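Local atomic coordinates of polyhedrin (Uranotaenia sapphirina cypovirus, PDB entry 4ZQX), a protein that forms the crystalline matrix of the occlusion bodies in which cypovirus particles are embedded, and binds ATP. Residues Lys41-Ala46 with Val204-Gln209. Residues are numbered along the deposited sequence; the frame is centred on the assembly and turned at random. Where two conformers were deposited one is given.
Sequences KSFHFA and VPECTQ
Ser42 and Gln209 exchange two nearly straight backbone N-to-O hydrogen bonds, each 2.9 Å long, and the two strands run antiparallel toward His44 and Cys207. In this second hydrogen-bonded pair the His44 N–Cys207 O bond is equally short, but the return bond from Cys207 N to His44 O is weak at 3.3 Å. Between them, Phe43 and Thr208 form a non-hydrogen-bonded pair whose side chains lie side by side. In one of two modelled Glu206 conformers, Thr208 OG1 donates to Glu206 OE1 (2.6 Å), on the syn lone pair, and holds OE1 at the edge of the Phe43 ring. In that conformer CG, anti to the backbone N (chi1 -172°), lies over one face of the Phe45 ring, 4.2 Å from its centroid, in a CH-pi contact, and the bend at chi2 (-93°) turns CD toward Phe43 and Thr208. Glu206 OE2 is salt-bridged to Lys56 of a second subunit. Strand 207-211 is one of the two outermost strands, within this chain, of a six-stranded antiparallel sheet; strand 40-47 is its neighbour, bonded across its other edge to strand 27-34. The Phe43 and Phe45 rings pack on strand 50-55, while Ser42 and Gln209 face helix 214-225. Beyond Cys207 the pairing gives way to water. One molecule, in the His44 ring plane at ND1, donates to Pro205 O, while NE2 is hydrogen-bonded to Glu28. Two others span Ala46 N to Val204 O and Ala46 O to Val204 N; Val204 CB and CG2 sit 3.4 Å from Ala46 O, and the side chains meet more loosely, Ala46 CB to Val204 CG1 at 4.2 Å.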
ATOM      1  N   LYS A  41     -12.916 -16.390  -1.023  1.00 31.25           N
ATOM      2  CA  LYS A  41     -11.783 -15.582  -0.601  1.00 31.49           C
ATOM      3  C   LYS A  41     -12.356 -14.350   0.079  1.00 30.89           C
ATOM      4  O   LYS A  41     -13.258 -13.719  -0.455  1.00 32.81           O
ATOM      5  CB  LYS A  41     -10.959 -15.184  -1.822  1.00 35.32           C
ATOM      6  CG  LYS A  41      -9.498 -15.134  -1.602  1.00 40.06           C
ATOM      7  CD  LYS A  41      -8.725 -15.100  -2.923  1.00 39.65           C
ATOM      8  CE  LYS A  41      -7.427 -14.374  -2.712  1.00 40.77           C
ATOM      9  NZ  LYS A  41      -6.566 -14.367  -3.904  1.00 41.21           N
ATOM     10  N   SER A  42     -11.871 -14.025   1.271  1.00 31.44           N
ATOM     11  CA  SER A  42     -12.341 -12.818   1.967  1.00 32.96           C
ATOM     12  C   SER A  42     -11.202 -11.835   2.164  1.00 31.17           C
ATOM     13  O   SER A  42     -10.065 -12.233   2.372  1.00 29.77           O
ATOM     14  CB  SER A  42     -12.985 -13.136   3.312  1.00 36.45           C
ATOM     15  OG  SER A  42     -12.045 -13.687   4.208  1.00 39.23           O
ATOM     16  N   PHE A  43     -11.539 -10.551   2.091  1.00 30.78           N
ATOM     17  CA  PHE A  43     -10.591  -9.454   2.227  1.00 31.17           C
ATOM     18  C   PHE A  43     -11.162  -8.517   3.269  1.00 29.36           C
ATOM     19  O   PHE A  43     -12.306  -8.069   3.131  1.00 31.01           O
ATOM     20  CB  PHE A  43     -10.454  -8.677   0.910  1.00 30.09           C
ATOM     21  CG  PHE A  43     -10.081  -9.534  -0.290  1.00 31.17           C
ATOM     22  CD1 PHE A  43     -11.058 -10.215  -1.001  1.00 34.25           C
ATOM     23  CD2 PHE A  43      -8.759  -9.635  -0.719  1.00 34.27           C
ATOM     24  CE1 PHE A  43     -10.725 -10.999  -2.118  1.00 36.19           C
ATOM     25  CE2 PHE A  43      -8.418 -10.415  -1.836  1.00 35.16           C
ATOM     26  CZ  PHE A  43      -9.409 -11.099  -2.528  1.00 35.95           C
ATOM     27  N   HIS A  44     -10.387  -8.234   4.311  1.00 29.46           N
ATOM     28  CA  HIS A  44     -10.825  -7.325   5.373  1.00 30.17           C
ATOM     29  C   HIS A  44     -10.037  -6.021   5.405  1.00 29.97           C
ATOM     30  O   HIS A  44      -8.801  -6.044   5.397  1.00 30.76           O
ATOM     31  CB  HIS A  44     -10.711  -7.986   6.750  1.00 31.18           C
ATOM     32  CG  HIS A  44     -10.991  -7.034   7.865  1.00 31.19           C
ATOM     33  ND1 HIS A  44      -9.994  -6.450   8.618  1.00 31.99           N
ATOM     34  CD2 HIS A  44     -12.158  -6.511   8.314  1.00 31.17           C
ATOM     35  CE1 HIS A  44     -10.537  -5.629   9.502  1.00 32.09           C
ATOM     36  NE2 HIS A  44     -11.846  -5.641   9.332  1.00 31.04           N
ATOM     37  N   PHE A  45     -10.759  -4.899   5.484  1.00 29.48           N
ATOM     38  CA  PHE A  45     -10.161  -3.566   5.590  1.00 29.63           C
ATOM     39  C   PHE A  45     -10.866  -2.830   6.706  1.00 29.17           C
ATOM     40  O   PHE A  45     -12.047  -3.052   6.944  1.00 30.16           O
ATOM     41  CB  PHE A  45     -10.370  -2.733   4.317  1.00 31.91           C
ATOM     42  CG  PHE A  45      -9.809  -3.352   3.073  1.00 33.45           C
ATOM     43  CD1 PHE A  45     -10.557  -4.261   2.344  1.00 35.03           C
ATOM     44  CD2 PHE A  45      -8.546  -3.003   2.613  1.00 34.68           C
ATOM     45  CE1 PHE A  45     -10.046  -4.832   1.183  1.00 36.12           C
ATOM     46  CE2 PHE A  45      -8.027  -3.576   1.456  1.00 36.52           C
ATOM     47  CZ  PHE A  45      -8.781  -4.481   0.738  1.00 35.93           C
ATOM     48  N   ALA A  46     -10.164  -1.918   7.359  1.00 28.90           N
ATOM     49  CA  ALA A  46     -10.773  -1.093   8.401  1.00 29.43           C
ATOM     50  C   ALA A  46     -10.074   0.247   8.538  1.00 28.85           C
ATOM     51  O   ALA A  46      -8.864   0.352   8.344  1.00 31.13           O
ATOM     52  CB  ALA A  46     -10.732  -1.826   9.732  1.00 30.06           C
ATOM     53  N   VAL A 204      -4.322   0.466   9.452  1.00 28.55           N
ATOM     54  CA  VAL A 204      -4.772  -0.828   9.946  1.00 30.18           C
ATOM     55  C   VAL A 204      -4.357  -1.937   8.974  1.00 30.99           C
ATOM     56  O   VAL A 204      -4.600  -1.834   7.767  1.00 30.96           O
ATOM     57  CB  VAL A 204      -6.299  -0.850  10.148  1.00 32.21           C
ATOM     58  CG1 VAL A 204      -6.726  -2.156  10.810  1.00 33.11           C
ATOM     59  CG2 VAL A 204      -6.750   0.377  10.975  1.00 34.97           C
ATOM     60  N   PRO A 205      -3.718  -2.999   9.488  1.00 31.76           N
ATOM     61  CA  PRO A 205      -3.337  -4.101   8.597  1.00 32.98           C
ATOM     62  C   PRO A 205      -4.542  -4.765   7.940  1.00 32.88           C
ATOM     63  O   PRO A 205      -5.549  -4.986   8.598  1.00 33.60           O
ATOM     64  CB  PRO A 205      -2.641  -5.103   9.535  1.00 36.27           C
ATOM     65  CG  PRO A 205      -2.276  -4.346  10.745  1.00 37.45           C
ATOM     66  CD  PRO A 205      -3.273  -3.226  10.873  1.00 35.16           C
ATOM     67  N   GLU A 206      -4.419  -5.048   6.644  0.67 31.72           N
ATOM     68  CA  GLU A 206      -5.384  -5.837   5.878  0.67 31.18           C
ATOM     69  C   GLU A 206      -5.257  -7.315   6.241  0.67 30.55           C
ATOM     70  O   GLU A 206      -4.240  -7.743   6.807  0.67 33.29           O
ATOM     71  CB  GLU A 206      -5.107  -5.645   4.375  0.67 31.79           C
ATOM     72  CG  GLU A 206      -6.138  -6.258   3.396  0.67 32.82           C
ATOM     73  CD  GLU A 206      -5.809  -7.676   2.914  0.67 34.32           C
ATOM     74  OE1 GLU A 206      -6.744  -8.361   2.459  0.67 34.62           O
ATOM     75  OE2 GLU A 206      -4.634  -8.098   2.968  0.67 33.82           O
ATOM     76  N   CYS A 207      -6.274  -8.104   5.910  1.00 31.21           N
ATOM     77  CA  CYS A 207      -6.173  -9.554   6.062  1.00 31.07           C
ATOM     78  C   CYS A 207      -6.981 -10.273   4.989  1.00 31.18           C
ATOM     79  O   CYS A 207      -8.166 -10.004   4.806  1.00 31.88           O
ATOM     80  CB  CYS A 207      -6.637  -9.993   7.454  1.00 32.57           C
ATOM     81  SG  CYS A 207      -6.435 -11.776   7.740  1.00 34.87           S
ATOM     82  N   THR A 208      -6.310 -11.192   4.294  1.00 29.79           N
ATOM     83  CA  THR A 208      -6.897 -12.005   3.241  1.00 31.04           C
ATOM     84  C   THR A 208      -6.975 -13.434   3.748  1.00 31.76           C
ATOM     85  O   THR A 208      -5.993 -13.952   4.299  1.00 31.88           O
ATOM     86  CB  THR A 208      -6.024 -11.996   1.964  1.00 32.34           C
ATOM     87  OG1 THR A 208      -5.889 -10.656   1.481  1.00 32.76           O
ATOM     88  CG2 THR A 208      -6.622 -12.877   0.857  1.00 33.48           C
ATOM     89  N   GLN A 209      -8.125 -14.076   3.549  1.00 30.51           N
ATOM     90  CA  GLN A 209      -8.293 -15.480   3.931  1.00 30.76           C
ATOM     91  C   GLN A 209      -8.926 -16.272   2.807  1.00 30.70           C
ATOM     92  O   GLN A 209      -9.695 -15.736   2.005  1.00 32.59           O
ATOM     93  CB  GLN A 209      -9.137 -15.601   5.203  1.00 32.29           C
ATOM     94  CG  GLN A 209      -8.430 -15.109   6.458  1.00 34.38           C
ATOM     95  CD  GLN A 209      -9.361 -15.044   7.665  1.00 34.72           C
ATOM     96  OE1 GLN A 209     -10.352 -14.320   7.657  1.00 38.10           O
ATOM     97  NE2 GLN A 209      -9.058 -15.816   8.694  1.00 34.81           N
TER
HETATM   98  O   HOH W   1     -10.616 -11.695   5.526  1.00 34.44           O
HETATM   99  O   HOH W   2      -7.414  -6.936   8.758  1.00 33.67           O
HETATM  100  O   HOH W   3      -6.615   1.639   7.658  1.00 31.20           O
HETATM  101  O   HOH W   4      -7.275  -2.153   6.477  1.00 37.93           O